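Local coordinates for Non-structural protein 2 (Human rotavirus C, PDB 2GU0) that probably binds single-stranded RNA and hydrolyses nucleoside triphosphates as a homooctamer, taking part in viral genome replication and packaging in viroplasms, at residues R109-L114 with I138-V143; E147-T152 with K185-T190; D161-I166 with T190-P195; R197-F202 with D258-H263. All blocks are in the same frame, centred on the assembly; numbering follows the deposited sequence.

Contact 1 of 4, residues R109-L114 with I138-V143; sequences RHLENL and IACNLV
Ala139 puts its methyl carbon among three side chains of helix 108-119, those of His110, Leu111 and Leu114, just where helix 129-139 runs out. The aromatic part of the contact is a CH-pi interaction: Ala139 CB lies over one face of the imidazole, 3.7 Å from the centroid of the His110 ring and 25° off its normal. The methyl is displaced from the middle toward the rim, and the ring atom nearest to it is His110 CD2. The first side-chain bond of His110 already heads for the alanine, and CG, anti to the backbone N (chi1 179°), starts the ring beside the carbonyl carbon.

The aliphatic part comes from the two leucines. Leu111 splits its branches, CD2 resting against Ala139 CB at 3.3 Å while CD1 approaches Cys140 SG at 4.0 Å. From one turn further on, Leu114 CD1 meets Ala139 CB at 3.6 Å. Leu83 of helix 74-90 touches both Leu111 and Cys140, adding a third helix to the cluster.

Hydrogen bonding stays off the interface and shapes the chain leaving it. Asn141, with positive phi, closes helix 129-139 in a Schellman motif, and its ND2 bonds to Val105 O; the backbone of Ala139 also bonds to that of Gln107.

Across the two segments the union is therefore one of buried apolar surface and a single aromatic face, depending on shape fit and not on charge. It joins two helices of the N-terminal region, next to Arg109, a predicted ATP-binding residue on the first of them.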
loop_
_atom_site.group_PDB
_atom_site.type_symbol
_atom_site.label_atom_id
_atom_site.label_comp_id
_atom_site.label_asym_id
_atom_site.label_seq_id
_atom_site.Cartn_x
_atom_site.Cartn_y
_atom_site.Cartn_z
ATOM N N ARG A 109 9.517 -31.009 -12.812
ATOM C CA ARG A 109 8.440 -30.713 -11.880
ATOM C C ARG A 109 8.696 -31.350 -10.539
ATOM O O ARG A 109 8.277 -30.832 -9.501
ATOM C CB ARG A 109 7.106 -31.180 -12.443
ATOM C CG ARG A 109 6.750 -30.536 -13.769
ATOM C CD ARG A 109 5.304 -30.790 -14.110
ATOM N NE ARG A 109 5.066 -30.765 -15.548
ATOM C CZ ARG A 109 5.627 -31.615 -16.404
ATOM N NH1 ARG A 109 6.468 -32.559 -15.969
ATOM N NH2 ARG A 109 5.346 -31.524 -17.694
ATOM N N HIS A 110 9.387 -32.482 -10.565
ATOM C CA HIS A 110 9.746 -33.196 -9.348
ATOM C C HIS A 110 10.753 -32.287 -8.615
ATOM O O HIS A 110 10.600 -32.011 -7.433
ATOM C CB HIS A 110 10.352 -34.563 -9.733
ATOM C CG HIS A 110 10.791 -35.413 -8.576
ATOM N ND1 HIS A 110 10.687 -36.786 -8.590
ATOM C CD2 HIS A 110 11.434 -35.103 -7.424
ATOM C CE1 HIS A 110 11.249 -37.287 -7.504
ATOM N NE2 HIS A 110 11.712 -36.286 -6.779
ATOM N N LEU A 111 11.759 -31.791 -9.328
ATOM C CA LEU A 111 12.758 -30.925 -8.703
ATOM C C LEU A 111 12.123 -29.669 -8.155
ATOM O O LEU A 111 12.523 -29.173 -7.094
ATOM C CB LEU A 111 13.848 -30.535 -9.699
ATOM C CG LEU A 111 14.790 -31.668 -10.086
ATOM C CD1 LEU A 111 15.683 -31.227 -11.214
ATOM C CD2 LEU A 111 15.604 -32.077 -8.871
ATOM N N GLU A 112 11.140 -29.145 -8.883
ATOM C CA GLU A 112 10.474 -27.935 -8.443
ATOM C C GLU A 112 9.819 -28.200 -7.104
ATOM O O GLU A 112 9.750 -27.315 -6.263
ATOM C CB GLU A 112 9.446 -27.465 -9.474
ATOM C CG GLU A 112 8.397 -26.522 -8.904
ATOM C CD GLU A 112 8.216 -25.240 -9.698
ATOM O OE1 GLU A 112 8.362 -25.267 -10.934
ATOM O OE2 GLU A 112 7.902 -24.202 -9.083
ATOM N N ASN A 113 9.341 -29.418 -6.886
ATOM C CA ASN A 113 8.737 -29.702 -5.597
ATOM C C ASN A 113 9.813 -29.840 -4.536
ATOM O O ASN A 113 9.630 -29.362 -3.414
ATOM C CB ASN A 113 7.867 -30.955 -5.648
ATOM C CG ASN A 113 6.423 -30.636 -5.951
ATOM O OD1 ASN A 113 5.935 -29.557 -5.607
ATOM N ND2 ASN A 113 5.721 -31.572 -6.575
ATOM N N LEU A 114 10.937 -30.473 -4.875
ATOM C CA LEU A 114 12.010 -30.602 -3.893
ATOM C C LEU A 114 12.424 -29.217 -3.395
ATOM O O LEU A 114 12.709 -29.050 -2.212
ATOM C CB LEU A 114 13.217 -31.332 -4.476
ATOM C CG LEU A 114 13.084 -32.849 -4.664
ATOM C CD1 LEU A 114 14.312 -33.380 -5.366
ATOM C CD2 LEU A 114 12.923 -33.529 -3.338
ATOM N N ILE A 138 18.002 -38.570 -7.190
ATOM C CA ILE A 138 16.904 -39.397 -7.678
ATOM C C ILE A 138 16.107 -38.571 -8.702
ATOM O O ILE A 138 15.907 -39.002 -9.836
ATOM C CB ILE A 138 15.959 -39.857 -6.525
ATOM C CG1 ILE A 138 16.625 -40.961 -5.709
ATOM C CG2 ILE A 138 14.651 -40.373 -7.080
ATOM C CD1 ILE A 138 15.804 -41.413 -4.522
ATOM N N ALA A 139 15.685 -37.374 -8.312
ATOM C CA ALA A 139 14.914 -36.510 -9.193
ATOM C C ALA A 139 15.591 -36.241 -10.543
ATOM O O ALA A 139 14.909 -35.958 -11.539
ATOM C CB ALA A 139 14.632 -35.204 -8.488
ATOM N N CYS A 140 16.925 -36.332 -10.572
ATOM C CA CYS A 140 17.712 -36.090 -11.782
ATOM C C CYS A 140 17.999 -37.309 -12.625
ATOM O O CYS A 140 18.626 -37.196 -13.675
ATOM C CB CYS A 140 19.038 -35.436 -11.426
ATOM S SG CYS A 140 18.868 -33.707 -11.049
ATOM N N ASN A 141 17.551 -38.470 -12.164
ATOM C CA ASN A 141 17.766 -39.716 -12.884
ATOM C C ASN A 141 19.238 -40.055 -13.003
ATOM O O ASN A 141 19.671 -40.647 -13.988
ATOM C CB ASN A 141 17.138 -39.639 -14.272
ATOM C CG ASN A 141 15.643 -39.516 -14.210
ATOM O OD1 ASN A 141 14.985 -40.280 -13.508
ATOM N ND2 ASN A 141 15.087 -38.552 -14.938
ATOM N N LEU A 142 20.004 -39.675 -11.988
ATOM C CA LEU A 142 21.428 -39.947 -11.965
ATOM C C LEU A 142 21.747 -41.057 -10.966
ATOM O O LEU A 142 22.912 -41.411 -10.781
ATOM C CB LEU A 142 22.208 -38.684 -11.600
ATOM C CG LEU A 142 22.189 -37.529 -12.600
ATOM C CD1 LEU A 142 23.130 -36.426 -12.112
ATOM C CD2 LEU A 142 22.613 -38.021 -13.981
ATOM N N VAL A 143 20.716 -41.599 -10.318
ATOM C CA VAL A 143 20.904 -42.679 -9.353
ATOM C C VAL A 143 19.738 -43.670 -9.362
ATOM O O VAL A 143 18.600 -43.315 -9.661
ATOM C CB VAL A 143 21.105 -42.130 -7.925
ATOM C CG1 VAL A 143 22.308 -41.199 -7.896
ATOM C CG2 VAL A 143 19.859 -41.413 -7.456
#

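Contact 2 of 4, residues E147-T152 with K185-T190; sequences ETTPLT and KITINT
Thr149 and Thr187 bring their hydroxyls together at the compact middle of this contact, where a loop leans on the end of strand 182-188. Thr187 OG1 sits between its own backbone N and carbonyl carbon (chi1 63°), and from there it is 2.8 Å from Thr149 OG1 and 3.2 Å from Thr152 OG1. Three hydroxyls thus share a small buried network. Thr149 OG1 also donates to Asn189 OD1 at 2.6 Å, the two side chains lying side by side. Its backbone joins in: Thr149 N bonds to Ile188 O at 2.9 Å, with a bent N-H...O angle of 134°.

At the inner end Lys185 and Glu147 reach toward each other tip to tip. Lys185 NZ meets the syn lone pair of Glu147 OE1 at 3.1 Å, and Glu153 OE2 gives the same ammonium a second salt bridge. Further back along the lysine chain, Thr152 CG2 lies 3.6 Å from Lys185 CD. Lys185 is a predicted ATP-binding residue, and the Glu147 side chain comes within about 4 Å of that of His222, the predicted catalytic histidine.

The other end is looser. Thr148, Pro150 and Asn189 are partly exposed; Thr148 lies against the carbonyl of Ile188, and Pro150 CD brushes Asn189 O. Ile47 of a second subunit packs on Thr149, Pro150 and Asn189.

Strand 182-188 lies between strands 164-170 and 222-227 in the antiparallel sheet, while Leu151 turns to helix 129-139, so the loop lies between the sheet and that helix.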
loop_
_atom_site.group_PDB
_atom_site.type_symbol
_atom_site.label_atom_id
_atom_site.label_comp_id
_atom_site.label_asym_id
_atom_site.label_seq_id
_atom_site.Cartn_x
_atom_site.Cartn_y
_atom_site.Cartn_z
ATOM N N GLU A 147 12.820 -44.249 -4.267
ATOM C CA GLU A 147 12.251 -43.039 -3.671
ATOM C C GLU A 147 11.401 -43.342 -2.442
ATOM O O GLU A 147 10.179 -43.448 -2.528
ATOM C CB GLU A 147 11.408 -42.258 -4.689
ATOM C CG GLU A 147 11.129 -40.818 -4.252
ATOM C CD GLU A 147 10.023 -40.107 -5.051
ATOM O OE1 GLU A 147 9.996 -40.216 -6.300
ATOM O OE2 GLU A 147 9.184 -39.411 -4.417
ATOM N N THR A 148 12.056 -43.487 -1.296
ATOM C CA THR A 148 11.350 -43.768 -0.064
ATOM C C THR A 148 10.652 -42.484 0.376
ATOM O O THR A 148 10.730 -41.479 -0.315
ATOM C CB THR A 148 12.317 -44.259 1.020
ATOM O OG1 THR A 148 13.282 -43.246 1.304
ATOM C CG2 THR A 148 13.037 -45.502 0.544
ATOM N N THR A 149 9.976 -42.505 1.515
ATOM C CA THR A 149 9.255 -41.322 1.959
ATOM C C THR A 149 10.088 -40.093 2.286
ATOM O O THR A 149 9.684 -38.979 1.983
ATOM C CB THR A 149 8.369 -41.642 3.172
ATOM O OG1 THR A 149 7.334 -42.550 2.776
ATOM C CG2 THR A 149 7.730 -40.364 3.723
ATOM N N PRO A 150 11.250 -40.273 2.930
ATOM C CA PRO A 150 12.100 -39.125 3.277
ATOM C C PRO A 150 12.584 -38.362 2.057
ATOM O O PRO A 150 12.956 -37.188 2.154
ATOM C CB PRO A 150 13.255 -39.769 4.031
ATOM C CG PRO A 150 12.615 -40.931 4.688
ATOM C CD PRO A 150 11.750 -41.497 3.579
ATOM N N LEU A 151 12.547 -39.030 0.907
ATOM C CA LEU A 151 13.022 -38.445 -0.338
ATOM C C LEU A 151 11.962 -38.062 -1.365
ATOM O O LEU A 151 12.315 -37.573 -2.447
ATOM C CB LEU A 151 14.011 -39.412 -0.989
ATOM C CG LEU A 151 15.002 -40.012 0.010
ATOM C CD1 LEU A 151 15.747 -41.141 -0.635
ATOM C CD2 LEU A 151 15.965 -38.940 0.507
ATOM N N THR A 152 10.679 -38.268 -1.059
ATOM C CA THR A 152 9.642 -37.941 -2.042
ATOM C C THR A 152 9.752 -36.501 -2.491
ATOM O O THR A 152 10.294 -35.662 -1.785
ATOM C CB THR A 152 8.209 -38.125 -1.510
ATOM O OG1 THR A 152 8.080 -39.411 -0.918
ATOM C CG2 THR A 152 7.200 -38.031 -2.656
ATOM N N LYS A 185 1.049 -39.223 -4.551
ATOM C CA LYS A 185 2.100 -40.229 -4.595
ATOM C C LYS A 185 2.190 -41.040 -3.302
ATOM O O LYS A 185 2.181 -40.488 -2.201
ATOM C CB LYS A 185 3.453 -39.579 -4.890
ATOM C CG LYS A 185 4.563 -40.592 -5.139
ATOM C CD LYS A 185 5.924 -39.952 -5.402
ATOM C CE LYS A 185 5.987 -39.269 -6.751
ATOM N NZ LYS A 185 7.358 -38.776 -7.035
ATOM N N ILE A 186 2.272 -42.359 -3.455
ATOM C CA ILE A 186 2.389 -43.287 -2.335
ATOM C C ILE A 186 3.838 -43.743 -2.261
ATOM O O ILE A 186 4.381 -44.227 -3.242
ATOM C CB ILE A 186 1.545 -44.533 -2.579
ATOM C CG1 ILE A 186 0.109 -44.144 -2.909
ATOM C CG2 ILE A 186 1.592 -45.431 -1.373
ATOM C CD1 ILE A 186 -0.724 -45.331 -3.324
ATOM N N THR A 187 4.477 -43.599 -1.114
ATOM C CA THR A 187 5.864 -44.039 -0.991
ATOM C C THR A 187 5.989 -44.781 0.316
ATOM O O THR A 187 5.348 -44.404 1.280
ATOM C CB THR A 187 6.854 -42.842 -0.974
ATOM O OG1 THR A 187 6.604 -42.025 0.173
ATOM C CG2 THR A 187 6.691 -41.998 -2.210
ATOM N N ILE A 188 6.791 -45.842 0.357
ATOM C CA ILE A 188 6.979 -46.589 1.606
ATOM C C ILE A 188 7.959 -45.825 2.492
ATOM O O ILE A 188 8.870 -45.156 1.993
ATOM C CB ILE A 188 7.531 -48.013 1.359
ATOM C CG1 ILE A 188 8.775 -47.946 0.466
ATOM C CG2 ILE A 188 6.453 -48.891 0.758
ATOM C CD1 ILE A 188 9.279 -49.297 -0.002
ATOM N N ASN A 189 7.786 -45.916 3.801
ATOM C CA ASN A 189 8.672 -45.193 4.698
ATOM C C ASN A 189 9.990 -45.918 4.924
ATOM O O ASN A 189 10.967 -45.315 5.359
ATOM C CB ASN A 189 7.975 -44.942 6.038
ATOM C CG ASN A 189 6.590 -44.330 5.869
ATOM O OD1 ASN A 189 6.394 -43.447 5.045
ATOM N ND2 ASN A 189 5.627 -44.799 6.657
ATOM N N THR A 190 10.004 -47.209 4.608
ATOM C CA THR A 190 11.173 -48.067 4.789
ATOM C C THR A 190 11.120 -49.239 3.820
ATOM O O THR A 190 10.041 -49.749 3.517
ATOM C CB THR A 190 11.196 -48.640 6.203
ATOM O OG1 THR A 190 11.568 -47.618 7.126
ATOM C CG2 THR A 190 12.161 -49.792 6.297
#

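Contact 3 of 4, residues D161-I166 with T190-P195; sequences DSYFTI and TKTDIP
Ile194 meets the rings of two consecutive aromatic residues with different parts of its side chain, Tyr163 with CG1 and Phe164 with CD1 and CG2. Its CG1 lies 3.9 Å from Tyr163 CD2, as the two side chains slide past each other in opposite directions. Beyond CG1 the chain ends at Phe164, with Ile194 CD1 3.5 Å from Phe164 CZ. The other branch follows, Ile194 CG2 lying 3.8 Å from the same Phe164 CZ.

Further out, the phenol crosses Pro195 at about a right angle, Pro195 CD standing 3.6 Å from Tyr163 CZ. Thr192 adds its methyl at the ring edge, near the ring plane, with Thr192 CG2 4.1 Å from Tyr163 CE2.

Asp161 braces the turn that carries both rings: its OD1 accepts from two backbone N-H groups, Tyr163 N at 2.6 Å in an Asx turn and Phe164 N at 2.9 Å with a nearly straight N-H...O angle of 167°. The first donor comes nearly in line with the C-O bond; the second approaches on the syn side, 34° out of the carboxylate plane. Asp161 OD2 is bound by Tyr159 OH, so both carboxylate oxygens are engaged, which would be expected to favour the charged form.

Phe164 leads inward, stacking on Phe202 and meeting Phe261. The chemistry therefore divides: polar bonds fix the link between strands 157-160 and 164-170, whereas adhesion to 190-195, with Pro195 at the N-cap position of helix 196-209, comes from apolar carbon around two rings, the partly exposed Tyr163 and the buried Phe164.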
loop_
_atom_site.group_PDB
_atom_site.type_symbol
_atom_site.label_atom_id
_atom_site.label_comp_id
_atom_site.label_asym_id
_atom_site.label_seq_id
_atom_site.Cartn_x
_atom_site.Cartn_y
_atom_site.Cartn_z
ATOM N N ASP A 161 0.277 -43.772 7.662
ATOM C CA ASP A 161 0.131 -44.791 8.680
ATOM C C ASP A 161 1.585 -45.226 8.895
ATOM O O ASP A 161 2.497 -44.598 8.363
ATOM C CB ASP A 161 -0.750 -45.943 8.210
ATOM C CG ASP A 161 -0.214 -46.627 6.984
ATOM O OD1 ASP A 161 0.998 -46.942 6.960
ATOM O OD2 ASP A 161 -1.016 -46.855 6.048
ATOM N N SER A 162 1.825 -46.292 9.641
ATOM C CA SER A 162 3.206 -46.678 9.912
ATOM C C SER A 162 4.064 -47.145 8.745
ATOM O O SER A 162 5.290 -47.135 8.844
ATOM C CB SER A 162 3.245 -47.732 11.010
ATOM O OG SER A 162 2.497 -48.857 10.617
ATOM N N TYR A 163 3.447 -47.539 7.640
ATOM C CA TYR A 163 4.224 -48.020 6.514
ATOM C C TYR A 163 4.212 -47.119 5.310
ATOM O O TYR A 163 5.243 -46.945 4.670
ATOM C CB TYR A 163 3.759 -49.413 6.089
ATOM C CG TYR A 163 4.088 -50.492 7.089
ATOM C CD1 TYR A 163 3.091 -51.037 7.915
ATOM C CD2 TYR A 163 5.405 -50.938 7.254
ATOM C CE1 TYR A 163 3.398 -51.995 8.884
ATOM C CE2 TYR A 163 5.718 -51.894 8.221
ATOM C CZ TYR A 163 4.707 -52.414 9.033
ATOM O OH TYR A 163 5.017 -53.329 10.010
ATOM N N PHE A 164 3.057 -46.544 4.992
ATOM C CA PHE A 164 2.971 -45.688 3.817
ATOM C C PHE A 164 2.737 -44.221 4.116
ATOM O O PHE A 164 2.432 -43.841 5.248
ATOM C CB PHE A 164 1.848 -46.156 2.899
ATOM C CG PHE A 164 1.815 -47.631 2.675
ATOM C CD1 PHE A 164 1.178 -48.466 3.587
ATOM C CD2 PHE A 164 2.381 -48.182 1.532
ATOM C CE1 PHE A 164 1.099 -49.830 3.366
ATOM C CE2 PHE A 164 2.311 -49.531 1.297
ATOM C CZ PHE A 164 1.663 -50.370 2.221
ATOM N N THR A 165 2.861 -43.406 3.072
ATOM C CA THR A 165 2.629 -41.979 3.166
ATOM C C THR A 165 2.070 -41.499 1.838
ATOM O O THR A 165 2.607 -41.824 0.787
ATOM C CB THR A 165 3.930 -41.217 3.456
ATOM O OG1 THR A 165 4.408 -41.567 4.758
ATOM C CG2 THR A 165 3.687 -39.722 3.414
ATOM N N ILE A 166 0.980 -40.744 1.871
ATOM C CA ILE A 166 0.413 -40.220 0.634
ATOM C C ILE A 166 0.673 -38.716 0.577
ATOM O O ILE A 166 0.333 -37.991 1.499
ATOM C CB ILE A 166 -1.110 -40.469 0.545
ATOM C CG1 ILE A 166 -1.408 -41.959 0.609
ATOM C CG2 ILE A 166 -1.645 -39.939 -0.770
ATOM C CD1 ILE A 166 -2.877 -42.269 0.455
ATOM N N THR A 190 10.004 -47.209 4.608
ATOM C CA THR A 190 11.173 -48.067 4.789
ATOM C C THR A 190 11.120 -49.239 3.820
ATOM O O THR A 190 10.041 -49.749 3.517
ATOM C CB THR A 190 11.196 -48.640 6.203
ATOM O OG1 THR A 190 11.568 -47.618 7.126
ATOM C CG2 THR A 190 12.161 -49.792 6.297
ATOM N N LYS A 191 12.283 -49.680 3.351
ATOM C CA LYS A 191 12.345 -50.801 2.419
ATOM C C LYS A 191 12.044 -52.127 3.109
ATOM O O LYS A 191 12.379 -53.188 2.580
ATOM C CB LYS A 191 13.729 -50.886 1.765
ATOM C CG LYS A 191 14.054 -49.789 0.750
ATOM C CD LYS A 191 15.476 -49.968 0.203
ATOM C CE LYS A 191 15.799 -48.976 -0.906
ATOM N NZ LYS A 191 17.133 -49.233 -1.519
ATOM N N THR A 192 11.413 -52.067 4.280
ATOM C CA THR A 192 11.079 -53.272 5.038
ATOM C C THR A 192 9.845 -53.993 4.487
ATOM O O THR A 192 8.973 -53.375 3.871
ATOM C CB THR A 192 10.839 -52.943 6.537
ATOM O OG1 THR A 192 10.711 -54.158 7.284
ATOM C CG2 THR A 192 9.564 -52.134 6.716
ATOM N N ASP A 193 9.781 -55.304 4.709
ATOM C CA ASP A 193 8.656 -56.112 4.241
ATOM C C ASP A 193 7.382 -55.603 4.886
ATOM O O ASP A 193 7.313 -55.454 6.105
ATOM C CB ASP A 193 8.850 -57.584 4.618
ATOM C CG ASP A 193 10.256 -58.078 4.334
ATOM O OD1 ASP A 193 10.716 -57.923 3.177
ATOM O OD2 ASP A 193 10.895 -58.618 5.269
ATOM N N ILE A 194 6.373 -55.345 4.069
ATOM C CA ILE A 194 5.109 -54.842 4.575
ATOM C C ILE A 194 4.071 -55.942 4.762
ATOM O O ILE A 194 3.618 -56.543 3.796
ATOM C CB ILE A 194 4.544 -53.759 3.631
ATOM C CG1 ILE A 194 5.417 -52.508 3.706
ATOM C CG2 ILE A 194 3.124 -53.418 4.006
ATOM C CD1 ILE A 194 4.985 -51.410 2.770
ATOM N N PRO A 195 3.678 -56.212 6.020
ATOM C CA PRO A 195 2.690 -57.236 6.358
ATOM C C PRO A 195 1.441 -57.124 5.493
ATOM O O PRO A 195 1.008 -56.026 5.156
ATOM C CB PRO A 195 2.390 -56.951 7.822
ATOM C CG PRO A 195 3.682 -56.444 8.331
ATOM C CD PRO A 195 4.118 -55.503 7.236
#

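Contact 4 of 4, residues R197-F202 with D258-H263; sequences RNQTAF and DMAFVH
Gln199 and Ala260 approach to 5.6 Å between CA atoms, where helix 196-209 meets a type I beta turn running from Met259 to Val262. The one hydrogen bond between the segments joins these two residues: Ala260 N donates to Gln199 OE1 at 2.7 Å, nearly straight at 167°. The other end of the amide is held too, since Gln199 NE2 bonds to Ile194 O, and the two bonds fix how the flat group is turned. The Met259 side chain, itself bent, crosses that of Gln199 at about a right angle, with SD 3.5 Å from Gln199 CD, while Ala260 CB rests 3.8 Å from Gln199 CB.

One helical turn on, Phe202 and Phe261 form a T-shaped pair, centroids 4.9 Å apart and planes at 88°. Phe202 supplies the edge: its CE2 stands over the centre of the Phe261 ring, with CD2 beside it.

Phe261 is also edge-to-face with Trp223 of strand 222-227. This is an aromatic core cluster between helix 196-209 and the sheet, within the C-terminal region assigned to the HIT clan.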
loop_
_atom_site.group_PDB
_atom_site.type_symbol
_atom_site.label_atom_id
_atom_site.label_comp_id
_atom_site.label_asym_id
_atom_site.label_seq_id
_atom_site.Cartn_x
_atom_site.Cartn_y
_atom_site.Cartn_z
ATOM N N ARG A 197 -1.622 -57.660 6.290
ATOM C CA ARG A 197 -2.710 -57.004 7.007
ATOM C C ARG A 197 -2.739 -55.500 6.744
ATOM O O ARG A 197 -3.809 -54.914 6.584
ATOM C CB ARG A 197 -2.602 -57.255 8.511
ATOM C CG ARG A 197 -3.639 -56.473 9.306
ATOM C CD ARG A 197 -3.433 -56.579 10.806
ATOM N NE ARG A 197 -4.042 -55.448 11.511
ATOM C CZ ARG A 197 -4.132 -55.342 12.835
ATOM N NH1 ARG A 197 -3.658 -56.307 13.617
ATOM N NH2 ARG A 197 -4.685 -54.262 13.381
ATOM N N ASN A 198 -1.562 -54.882 6.705
ATOM C CA ASN A 198 -1.452 -53.446 6.456
ATOM C C ASN A 198 -1.635 -53.125 4.978
ATOM O O ASN A 198 -2.295 -52.145 4.613
ATOM C CB ASN A 198 -0.105 -52.946 6.943
ATOM C CG ASN A 198 0.077 -53.164 8.428
ATOM O OD1 ASN A 198 0.203 -52.209 9.196
ATOM N ND2 ASN A 198 0.084 -54.424 8.844
ATOM N N GLN A 199 -1.052 -53.952 4.123
ATOM C CA GLN A 199 -1.205 -53.753 2.698
ATOM C C GLN A 199 -2.695 -53.621 2.388
ATOM O O GLN A 199 -3.131 -52.661 1.754
ATOM C CB GLN A 199 -0.640 -54.943 1.937
ATOM C CG GLN A 199 0.849 -55.062 1.998
ATOM C CD GLN A 199 1.399 -55.741 0.762
ATOM O OE1 GLN A 199 0.903 -55.523 -0.354
ATOM N NE2 GLN A 199 2.441 -56.553 0.941
ATOM N N THR A 200 -3.469 -54.599 2.856
ATOM C CA THR A 200 -4.909 -54.632 2.634
ATOM C C THR A 200 -5.648 -53.475 3.299
ATOM O O THR A 200 -6.579 -52.914 2.726
ATOM C CB THR A 200 -5.510 -55.965 3.123
ATOM O OG1 THR A 200 -5.000 -57.034 2.320
ATOM C CG2 THR A 200 -7.034 -55.939 3.004
ATOM N N ALA A 201 -5.245 -53.113 4.508
ATOM C CA ALA A 201 -5.907 -52.006 5.170
ATOM C C ALA A 201 -5.754 -50.756 4.294
ATOM O O ALA A 201 -6.719 -50.047 4.007
ATOM C CB ALA A 201 -5.297 -51.780 6.538
ATOM N N PHE A 202 -4.524 -50.508 3.860
ATOM C CA PHE A 202 -4.209 -49.363 3.023
ATOM C C PHE A 202 -5.014 -49.426 1.710
ATOM O O PHE A 202 -5.564 -48.417 1.250
ATOM C CB PHE A 202 -2.698 -49.362 2.755
ATOM C CG PHE A 202 -2.219 -48.205 1.936
ATOM C CD1 PHE A 202 -2.248 -46.911 2.450
ATOM C CD2 PHE A 202 -1.755 -48.405 0.640
ATOM C CE1 PHE A 202 -1.821 -45.831 1.682
ATOM C CE2 PHE A 202 -1.330 -47.340 -0.130
ATOM C CZ PHE A 202 -1.362 -46.047 0.388
ATOM N N ASP A 258 4.496 -55.755 -6.063
ATOM C CA ASP A 258 3.402 -56.702 -5.906
ATOM C C ASP A 258 2.621 -56.364 -4.641
ATOM O O ASP A 258 2.384 -57.210 -3.776
ATOM C CB ASP A 258 3.949 -58.127 -5.849
ATOM C CG ASP A 258 2.914 -59.156 -6.245
ATOM O OD1 ASP A 258 2.218 -58.929 -7.259
ATOM O OD2 ASP A 258 2.802 -60.192 -5.553
ATOM N N MET A 259 2.229 -55.098 -4.549
ATOM C CA MET A 259 1.486 -54.598 -3.406
ATOM C C MET A 259 -0.012 -54.755 -3.600
ATOM O O MET A 259 -0.559 -54.413 -4.645
ATOM C CB MET A 259 1.824 -53.129 -3.170
ATOM C CG MET A 259 3.242 -52.886 -2.692
ATOM S SD MET A 259 3.566 -53.621 -1.079
ATOM C CE MET A 259 2.916 -52.437 -0.018
ATOM N N ALA A 260 -0.667 -55.259 -2.566
ATOM C CA ALA A 260 -2.099 -55.500 -2.589
ATOM C C ALA A 260 -2.979 -54.361 -3.088
ATOM O O ALA A 260 -4.068 -54.604 -3.599
ATOM C CB ALA A 260 -2.554 -55.909 -1.203
ATOM N N PHE A 261 -2.515 -53.124 -2.945
ATOM C CA PHE A 261 -3.313 -51.971 -3.335
ATOM C C PHE A 261 -3.168 -51.519 -4.774
ATOM O O PHE A 261 -3.905 -50.638 -5.216
ATOM C CB PHE A 261 -3.018 -50.801 -2.391
ATOM C CG PHE A 261 -1.607 -50.298 -2.472
ATOM C CD1 PHE A 261 -1.250 -49.346 -3.421
ATOM C CD2 PHE A 261 -0.625 -50.803 -1.618
ATOM C CE1 PHE A 261 0.057 -48.908 -3.526
ATOM C CE2 PHE A 261 0.696 -50.369 -1.712
ATOM C CZ PHE A 261 1.038 -49.421 -2.668
ATOM N N VAL A 262 -2.235 -52.109 -5.514
ATOM C CA VAL A 262 -2.051 -51.709 -6.902
ATOM C C VAL A 262 -3.265 -52.097 -7.725
ATOM O O VAL A 262 -3.774 -53.206 -7.610
ATOM C CB VAL A 262 -0.801 -52.349 -7.511
ATOM C CG1 VAL A 262 -0.725 -52.034 -8.997
ATOM C CG2 VAL A 262 0.432 -51.823 -6.801
ATOM N N HIS A 263 -3.729 -51.167 -8.549
ATOM C CA HIS A 263 -4.897 -51.384 -9.394
ATOM C C HIS A 263 -4.794 -52.664 -10.229
ATOM O O HIS A 263 -3.981 -52.751 -11.155
ATOM C CB HIS A 263 -5.084 -50.181 -10.307
ATOM C CG HIS A 263 -6.261 -50.300 -11.212
ATOM N ND1 HIS A 263 -6.359 -51.280 -12.171
ATOM C CD2 HIS A 263 -7.398 -49.574 -11.294
ATOM C CE1 HIS A 263 -7.508 -51.154 -12.807
ATOM N NE2 HIS A 263 -8.158 -50.126 -12.294
#

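In the fold
From the N terminus, contact 1 comes first, closing the connection between helices 108-119 and 129-139. Contact 2 then folds the following loop onto strand 182-188, looping out strands 157-160 and 164-170; it touches contact 1 through His110 with Glu147 and Ile138 with Leu151, joining the N-terminal region to the C-terminal one. Contact 3 crosses contact 2 along the chain, shares Thr190 with it, and draws the approach to helix 196-209 against the neighbouring strand. Contact 4 follows in series and makes the longest closure, spanning strands 213-216 and 222-227 and helix 231-243. Ile186, Phe164, Phe202 and Phe261 bring contacts 2, 3 and 4 together on the sheet.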